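Local coordinates for protein GTN Reductase (Agrobacterium tumefaciens, PDB 4JIQ) that belongs to the FMN-binding Old Yellow Enzyme family and probably reduces nitrate esters such as glyceryl trinitrate at the expense of a nicotinamide cofactor, at residues 179-184 with 230-235; 183-188 with 208-213. All coordinates share one frame; numbering follows the deposited sequence.

Both contacts are buried, but they lie at different depths of the same barrel. Contact 1 sits about 9 Å from the centre of the chain, where the loop after strand 174-178 meets the end of strand 227-231 and the turn after it, beside FMN and the bound nitroalkene. Contact 2, about 14 Å from that centre, packs helix 184-189 against helix 209-222 in the connection between these two strands. The chemistry follows the place: backbone and hydroxyl bonds with charged and amide side chains by the flavin, hydrocarbon and aromatic packing between the helices. Tyr183 and Leu184 belong to both, and a weak hydrogen bond probably joins Ser232 of contact 1 to Glu186 of contact 2.

Contact 1. Residues 179-184 with 230-235; sequences AANGYL and RLSPVT. With 1L5 ([(1E)-1-nitroprop-1-en-2-yl]benzene), chain C; FMN (flavin mononucleotide), chain B.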
loop_
_atom_site.group_PDB
_atom_site.type_symbol
_atom_site.label_atom_id
_atom_site.label_comp_id
_atom_site.label_asym_id
_atom_site.label_seq_id
_atom_site.Cartn_x
_atom_site.Cartn_y
_atom_site.Cartn_z
ATOM N N ALA A 179 0.099 3.760 4.358
ATOM C CA ALA A 179 0.325 4.110 5.756
ATOM C C ALA A 179 0.525 2.852 6.602
ATOM O O ALA A 179 0.171 2.821 7.780
ATOM C CB ALA A 179 -0.829 4.938 6.293
ATOM N N ALA A 180 1.109 1.826 5.991
ATOM C CA ALA A 180 1.228 0.522 6.619
ATOM C C ALA A 180 2.661 -0.013 6.610
ATOM O O ALA A 180 3.569 0.611 6.063
ATOM C CB ALA A 180 0.288 -0.463 5.941
ATOM N N ASN A 181 2.844 -1.173 7.235
ATOM C CA ASN A 181 4.101 -1.935 7.188
ATOM C C ASN A 181 5.355 -1.184 7.625
ATOM O O ASN A 181 6.450 -1.435 7.122
ATOM C CB ASN A 181 4.308 -2.548 5.801
ATOM C CG ASN A 181 3.144 -3.424 5.383
ATOM O OD1 ASN A 181 2.348 -3.858 6.219
ATOM N ND2 ASN A 181 3.041 -3.693 4.091
ATOM N N GLY A 182 5.189 -0.260 8.566
ATOM C CA GLY A 182 6.321 0.368 9.231
ATOM C C GLY A 182 7.064 1.414 8.419
ATOM O O GLY A 182 8.259 1.620 8.623
ATOM N N TYR A 183 6.364 2.088 7.514
ATOM C CA TYR A 183 6.996 3.115 6.697
ATOM C C TYR A 183 6.746 4.508 7.263
ATOM O O TYR A 183 6.318 4.624 8.410
ATOM C CB TYR A 183 6.572 2.977 5.232
ATOM C CG TYR A 183 7.110 1.714 4.604
ATOM C CD1 TYR A 183 8.473 1.561 4.380
ATOM C CD2 TYR A 183 6.267 0.667 4.256
ATOM C CE1 TYR A 183 8.982 0.409 3.815
ATOM C CE2 TYR A 183 6.772 -0.495 3.688
ATOM C CZ TYR A 183 8.130 -0.616 3.471
ATOM O OH TYR A 183 8.640 -1.763 2.907
ATOM N N LEU A 184 7.004 5.545 6.463
ATOM C CA LEU A 184 7.039 6.926 6.964
ATOM C C LEU A 184 5.860 7.335 7.854
ATOM O O LEU A 184 6.058 7.807 8.972
ATOM C CB LEU A 184 7.202 7.936 5.828
ATOM C CG LEU A 184 7.294 9.387 6.313
ATOM C CD1 LEU A 184 8.524 9.589 7.192
ATOM C CD2 LEU A 184 7.292 10.367 5.154
ATOM N N ARG A 230 -4.140 2.543 3.252
ATOM C CA ARG A 230 -3.845 1.210 3.754
ATOM C C ARG A 230 -3.267 1.284 5.165
ATOM O O ARG A 230 -2.353 2.062 5.433
ATOM C CB ARG A 230 -2.876 0.498 2.813
ATOM C CG ARG A 230 -2.572 -0.946 3.183
ATOM C CD ARG A 230 -1.735 -1.592 2.095
ATOM N NE ARG A 230 -1.335 -2.963 2.405
ATOM C CZ ARG A 230 -2.028 -4.038 2.049
ATOM N NH1 ARG A 230 -3.153 -3.895 1.385
ATOM N NH2 ARG A 230 -1.602 -5.251 2.359
ATOM N N LEU A 231 -3.819 0.478 6.066
ATOM C CA LEU A 231 -3.370 0.449 7.453
ATOM C C LEU A 231 -3.002 -0.970 7.880
ATOM O O LEU A 231 -3.508 -1.943 7.325
ATOM C CB LEU A 231 -4.455 1.013 8.375
ATOM C CG LEU A 231 -4.858 2.466 8.109
ATOM C CD1 LEU A 231 -6.082 2.856 8.924
ATOM C CD2 LEU A 231 -3.697 3.410 8.397
ATOM N N SER A 232 -2.111 -1.078 8.861
ATOM C CA SER A 232 -1.744 -2.368 9.439
ATOM C C SER A 232 -1.428 -2.200 10.923
ATOM O O SER A 232 -0.272 -1.994 11.296
ATOM C CB SER A 232 -0.555 -2.986 8.698
ATOM O OG SER A 232 0.553 -2.106 8.671
ATOM N N PRO A 233 -2.464 -2.291 11.772
ATOM C CA PRO A 233 -2.404 -1.984 13.207
ATOM C C PRO A 233 -1.354 -2.775 13.987
ATOM O O PRO A 233 -0.688 -2.199 14.846
ATOM C CB PRO A 233 -3.803 -2.363 13.703
ATOM C CG PRO A 233 -4.667 -2.283 12.506
ATOM C CD PRO A 233 -3.811 -2.725 11.363
ATOM N N VAL A 234 -1.209 -4.064 13.696
ATOM C CA VAL A 234 -0.359 -4.926 14.513
ATOM C C VAL A 234 0.846 -5.516 13.785
ATOM O O VAL A 234 1.493 -6.425 14.301
ATOM C CB VAL A 234 -1.165 -6.084 15.135
ATOM C CG1 VAL A 234 -2.248 -5.541 16.050
ATOM C CG2 VAL A 234 -1.763 -6.962 14.042
ATOM N N THR A 235 1.152 -5.007 12.597
ATOM C CA THR A 235 2.303 -5.514 11.857
ATOM C C THR A 235 3.609 -5.139 12.555
ATOM O O THR A 235 3.743 -4.044 13.102
ATOM C CB THR A 235 2.317 -5.042 10.385
ATOM O OG1 THR A 235 3.186 -5.886 9.622
ATOM C CG2 THR A 235 2.795 -3.603 10.271
HETATM C C1 1L5 C . 7.249 -4.040 0.589
HETATM C C2 1L5 C . 8.536 -4.790 0.377
HETATM C C3 1L5 C . 8.804 -5.928 1.134
HETATM C C4 1L5 C . 9.986 -6.649 0.963
HETATM C C5 1L5 C . 10.913 -6.242 0.018
HETATM C C6 1L5 C . 10.638 -5.112 -0.745
HETATM C C7 1L5 C . 9.459 -4.392 -0.575
HETATM C C8 1L5 C . 6.564 -4.281 1.708
HETATM O O1 1L5 C . 4.578 -4.502 2.420
HETATM N N 1L5 C . 5.451 -3.760 2.012
HETATM O O 1L5 C . 5.148 -2.393 1.946
HETATM C C 1L5 C . 6.737 -3.035 -0.397
HETATM N N1 FMN B . 2.054 -4.576 0.842
HETATM C C2 FMN B . 1.941 -3.232 0.536
HETATM O O2 FMN B . 1.180 -2.507 1.179
HETATM N N3 FMN B . 2.684 -2.693 -0.494
HETATM C C4 FMN B . 3.543 -3.488 -1.224
HETATM O O4 FMN B . 4.194 -2.985 -2.144
HETATM C C4A FMN B . 3.675 -4.838 -0.906
HETATM N N5 FMN B . 4.525 -5.665 -1.609
HETATM C C5A FMN B . 4.546 -7.030 -1.398
HETATM C C6 FMN B . 5.324 -7.853 -2.211
HETATM C C7 FMN B . 5.337 -9.226 -1.998
HETATM C C7M FMN B . 6.166 -10.106 -2.885
HETATM C C8 FMN B . 4.570 -9.783 -0.976
HETATM C C8M FMN B . 4.585 -11.268 -0.748
HETATM C C9 FMN B . 3.797 -8.958 -0.160
HETATM C C9A FMN B . 3.772 -7.576 -0.374
HETATM N N10 FMN B . 2.987 -6.731 0.403
HETATM C C10 FMN B . 2.920 -5.379 0.123
HETATM C "C1'" FMN B . 1.913 -7.277 1.291
HETATM C "C2'" FMN B . 0.720 -7.779 0.490
HETATM O "O2'" FMN B . 0.093 -6.702 -0.167
HETATM C "C3'" FMN B . -0.299 -8.450 1.398
HETATM O "O3'" FMN B . -0.479 -7.681 2.562
HETATM C "C4'" FMN B . 0.079 -9.874 1.807
HETATM O "O4'" FMN B . 1.387 -9.988 2.325
HETATM C "C5'" FMN B . -0.096 -10.818 0.621
HETATM O "O5'" FMN B . -0.386 -12.090 1.142
HETATM P P FMN B . -1.922 -12.525 1.257
HETATM O O1P FMN B . -2.473 -12.863 -0.104
HETATM O O2P FMN B . -2.716 -11.395 1.862
HETATM O O3P FMN B . -1.983 -13.745 2.138
#
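Ser232 and Asn181 join two loops at the C-terminal ends of neighbouring barrel strands. The Asn181 N-H points almost straight at Ser232 OG (2.9 Å, N-H...O 174°). The serine torsion, 55°, sets OG between its own N and carbonyl carbon, bringing it also to 3.2 Å from Ala180 CB. Two residues before Asn181, Ala179 N reaches Arg230 O by a weak, bent bond (3.2 Å). Ala180 to Tyr183 form a type I' turn, and methyl CG2 of Thr235 lies 3.7 Å from Asn181 CA at the turn's second residue.

The Asn181 amide splits its duties. OD1 is bonded to Thr271, which also holds Thr235 OG1, while ND2 faces the nitro group of the nitroalkene; the modelled ND2-O1 separation is too short to be trusted. Tyr183 meets the same nitro group with its ring edge, CE2 lying 3.0 Å from ligand atom O. Arg230, extended from CG to NE, runs past Ala180 to the flavin: NE is 2.8 Å from FMN O2, and NH2 lies 2.7 Å from ribityl O3', in the guanidinium plane. Its positive charge beside O2 would be expected to favour negative charge on that side of the reduced isoalloxazine, while Asn181 faces the nitro group, consistent with the His-Asn substrate pair of Old Yellow Enzyme relatives.

Contact 2. Residues 183-188 with 208-213; sequences YLIEQF and ARFLLE. With 1L5 ([(1E)-1-nitroprop-1-en-2-yl]benzene), chain C.
Phe188 and Phe210 centre an apolar helix-to-helix contact on the outside of a TIM barrel, within the connection from strand 174-178 to strand 227-231. Helix 184-189 is the short helix that follows the loop after strand 174-178, and helix 209-222 is the one that leads back into the next strand. Their short segments run roughly antiparallel, at 143° between N-to-C directions, with axes 9.0 Å apart at closest approach. No hydrogen bond crosses between them, and all five touching side chains are hydrocarbon or aromatic.

The two phenylalanines form an offset stack. Their centroids are 4.5 Å apart and their planes are inclined by 29°, so the rings overlap through one side more than through their middles: CD2 of Phe188 approaches CD2 of Phe210 to 3.4 Å. Phe210 also brings its CB over the face of the Phe188 ring, a CH-pi contact lying 4.1 Å from the ring centroid. The chi1 of -179° swings the Phe210 ring away from its own backbone N and across to helix 184-189, where its CE2 and CZ atoms touch two aliphatic side chains, each crossing the phenylalanine at about a right angle. Leu184 CD2 lies 4.0 Å from Phe210 CZ, and Ile185 CG1 lies 3.9 Å from Phe210 CE2.

Neighbouring helices border the contact: Ile153 of helix 150-169 touches both phenylalanines, and Val252 of helix 245-257 touches Leu211. Tyr183, at the N-cap position of helix 184-189, also borders the bound nitroalkene, so the helix begins beside that ligand. Ile185 divides its branches between two partners: while CG1 serves Phe210, methyl CG2 rests 3.7 Å from Leu211 CB.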
loop_
_atom_site.group_PDB
_atom_site.type_symbol
_atom_site.label_atom_id
_atom_site.label_comp_id
_atom_site.label_asym_id
_atom_site.label_seq_id
_atom_site.Cartn_x
_atom_site.Cartn_y
_atom_site.Cartn_z
ATOM N N TYR A 183 6.364 2.088 7.514
ATOM C CA TYR A 183 6.996 3.115 6.697
ATOM C C TYR A 183 6.746 4.508 7.263
ATOM O O TYR A 183 6.318 4.624 8.410
ATOM C CB TYR A 183 6.572 2.977 5.232
ATOM C CG TYR A 183 7.110 1.714 4.604
ATOM C CD1 TYR A 183 8.473 1.561 4.380
ATOM C CD2 TYR A 183 6.267 0.667 4.256
ATOM C CE1 TYR A 183 8.982 0.409 3.815
ATOM C CE2 TYR A 183 6.772 -0.495 3.688
ATOM C CZ TYR A 183 8.130 -0.616 3.471
ATOM O OH TYR A 183 8.640 -1.763 2.907
ATOM N N LEU A 184 7.004 5.545 6.463
ATOM C CA LEU A 184 7.039 6.926 6.964
ATOM C C LEU A 184 5.860 7.335 7.854
ATOM O O LEU A 184 6.058 7.807 8.972
ATOM C CB LEU A 184 7.202 7.936 5.828
ATOM C CG LEU A 184 7.294 9.387 6.313
ATOM C CD1 LEU A 184 8.524 9.589 7.192
ATOM C CD2 LEU A 184 7.292 10.367 5.154
ATOM N N ILE A 185 4.640 7.137 7.367
ATOM C CA ILE A 185 3.451 7.464 8.151
ATOM C C ILE A 185 3.349 6.603 9.412
ATOM O O ILE A 185 3.024 7.106 10.490
ATOM C CB ILE A 185 2.161 7.338 7.315
ATOM C CG1 ILE A 185 2.241 8.244 6.084
ATOM C CG2 ILE A 185 0.939 7.685 8.152
ATOM C CD1 ILE A 185 1.061 8.122 5.152
ATOM N N GLU A 186 3.644 5.313 9.280
ATOM C CA GLU A 186 3.659 4.417 10.433
ATOM C C GLU A 186 4.703 4.841 11.454
ATOM O O GLU A 186 4.511 4.675 12.658
ATOM C CB GLU A 186 3.920 2.975 10.002
ATOM C CG GLU A 186 2.688 2.236 9.530
ATOM C CD GLU A 186 2.458 0.939 10.283
ATOM O OE1 GLU A 186 1.282 0.539 10.429
ATOM O OE2 GLU A 186 3.448 0.315 10.727
ATOM N N GLN A 187 5.808 5.392 10.962
ATOM C CA GLN A 187 6.893 5.835 11.828
ATOM C C GLN A 187 6.457 6.986 12.732
ATOM O O GLN A 187 6.934 7.110 13.858
ATOM C CB GLN A 187 8.119 6.223 10.997
ATOM C CG GLN A 187 8.808 5.037 10.339
ATOM C CD GLN A 187 9.742 5.450 9.223
ATOM O OE1 GLN A 187 10.282 6.554 9.228
ATOM N NE2 GLN A 187 9.931 4.566 8.249
ATOM N N PHE A 188 5.547 7.818 12.231
ATOM C CA PHE A 188 4.959 8.893 13.027
ATOM C C PHE A 188 3.930 8.348 14.008
ATOM O O PHE A 188 3.843 8.805 15.148
ATOM C CB PHE A 188 4.297 9.942 12.127
ATOM C CG PHE A 188 5.230 11.025 11.668
ATOM C CD1 PHE A 188 5.501 12.111 12.482
ATOM C CD2 PHE A 188 5.831 10.961 10.422
ATOM C CE1 PHE A 188 6.360 13.110 12.065
ATOM C CE2 PHE A 188 6.694 11.957 10.001
ATOM C CZ PHE A 188 6.957 13.032 10.824
ATOM N N ALA A 208 -1.006 11.129 15.347
ATOM C CA ALA A 208 -1.885 10.885 14.209
ATOM C C ALA A 208 -1.898 12.060 13.233
ATOM O O ALA A 208 -2.421 11.946 12.124
ATOM C CB ALA A 208 -3.297 10.585 14.693
ATOM N N ARG A 209 -1.313 13.180 13.649
ATOM C CA ARG A 209 -1.412 14.432 12.902
ATOM C C ARG A 209 -0.857 14.349 11.482
ATOM O O ARG A 209 -1.457 14.884 10.546
ATOM C CB ARG A 209 -0.721 15.567 13.664
ATOM C CG ARG A 209 -0.899 16.939 13.031
ATOM C CD ARG A 209 -0.128 18.007 13.797
ATOM N NE ARG A 209 -0.342 17.905 15.238
ATOM C CZ ARG A 209 -1.343 18.489 15.891
ATOM N NH1 ARG A 209 -2.230 19.224 15.234
ATOM N NH2 ARG A 209 -1.456 18.338 17.204
ATOM N N PHE A 210 0.284 13.684 11.320
ATOM C CA PHE A 210 0.921 13.598 10.011
ATOM C C PHE A 210 0.073 12.822 9.013
ATOM O O PHE A 210 -0.068 13.234 7.863
ATOM C CB PHE A 210 2.312 12.971 10.107
ATOM C CG PHE A 210 3.021 12.881 8.785
ATOM C CD1 PHE A 210 3.392 14.031 8.106
ATOM C CD2 PHE A 210 3.313 11.652 8.218
ATOM C CE1 PHE A 210 4.042 13.958 6.889
ATOM C CE2 PHE A 210 3.966 11.571 7.001
ATOM C CZ PHE A 210 4.330 12.728 6.335
ATOM N N LEU A 211 -0.483 11.698 9.459
ATOM C CA LEU A 211 -1.347 10.872 8.622
ATOM C C LEU A 211 -2.521 11.687 8.082
ATOM O O LEU A 211 -2.824 11.643 6.889
ATOM C CB LEU A 211 -1.856 9.667 9.421
ATOM C CG LEU A 211 -2.686 8.581 8.725
ATOM C CD1 LEU A 211 -2.525 7.264 9.457
ATOM C CD2 LEU A 211 -4.164 8.950 8.651
ATOM N N LEU A 212 -3.176 12.427 8.970
ATOM C CA LEU A 212 -4.342 13.222 8.599
ATOM C C LEU A 212 -3.970 14.397 7.696
ATOM O O LEU A 212 -4.750 14.795 6.833
ATOM C CB LEU A 212 -5.075 13.709 9.848
ATOM C CG LEU A 212 -5.651 12.606 10.739
ATOM C CD1 LEU A 212 -6.251 13.197 12.004
ATOM C CD2 LEU A 212 -6.687 11.788 9.979
ATOM N N GLU A 213 -2.779 14.948 7.892
ATOM C CA GLU A 213 -2.305 16.023 7.028
ATOM C C GLU A 213 -2.025 15.514 5.617
ATOM O O GLU A 213 -2.281 16.210 4.637
ATOM C CB GLU A 213 -1.067 16.702 7.621
ATOM C CG GLU A 213 -1.399 17.677 8.740
ATOM C CD GLU A 213 -0.173 18.362 9.312
ATOM O OE1 GLU A 213 0.955 17.992 8.922
ATOM O OE2 GLU A 213 -0.338 19.271 10.154
HETATM C C1 1L5 C . 7.249 -4.040 0.589
HETATM C C2 1L5 C . 8.536 -4.790 0.377
HETATM C C3 1L5 C . 8.804 -5.928 1.134
HETATM C C4 1L5 C . 9.986 -6.649 0.963
HETATM C C5 1L5 C . 10.913 -6.242 0.018
HETATM C C6 1L5 C . 10.638 -5.112 -0.745
HETATM C C7 1L5 C . 9.459 -4.392 -0.575
HETATM C C8 1L5 C . 6.564 -4.281 1.708
HETATM O O1 1L5 C . 4.578 -4.502 2.420
HETATM N N 1L5 C . 5.451 -3.760 2.012
HETATM O O 1L5 C . 5.148 -2.393 1.946
HETATM C C 1L5 C . 6.737 -3.035 -0.397
#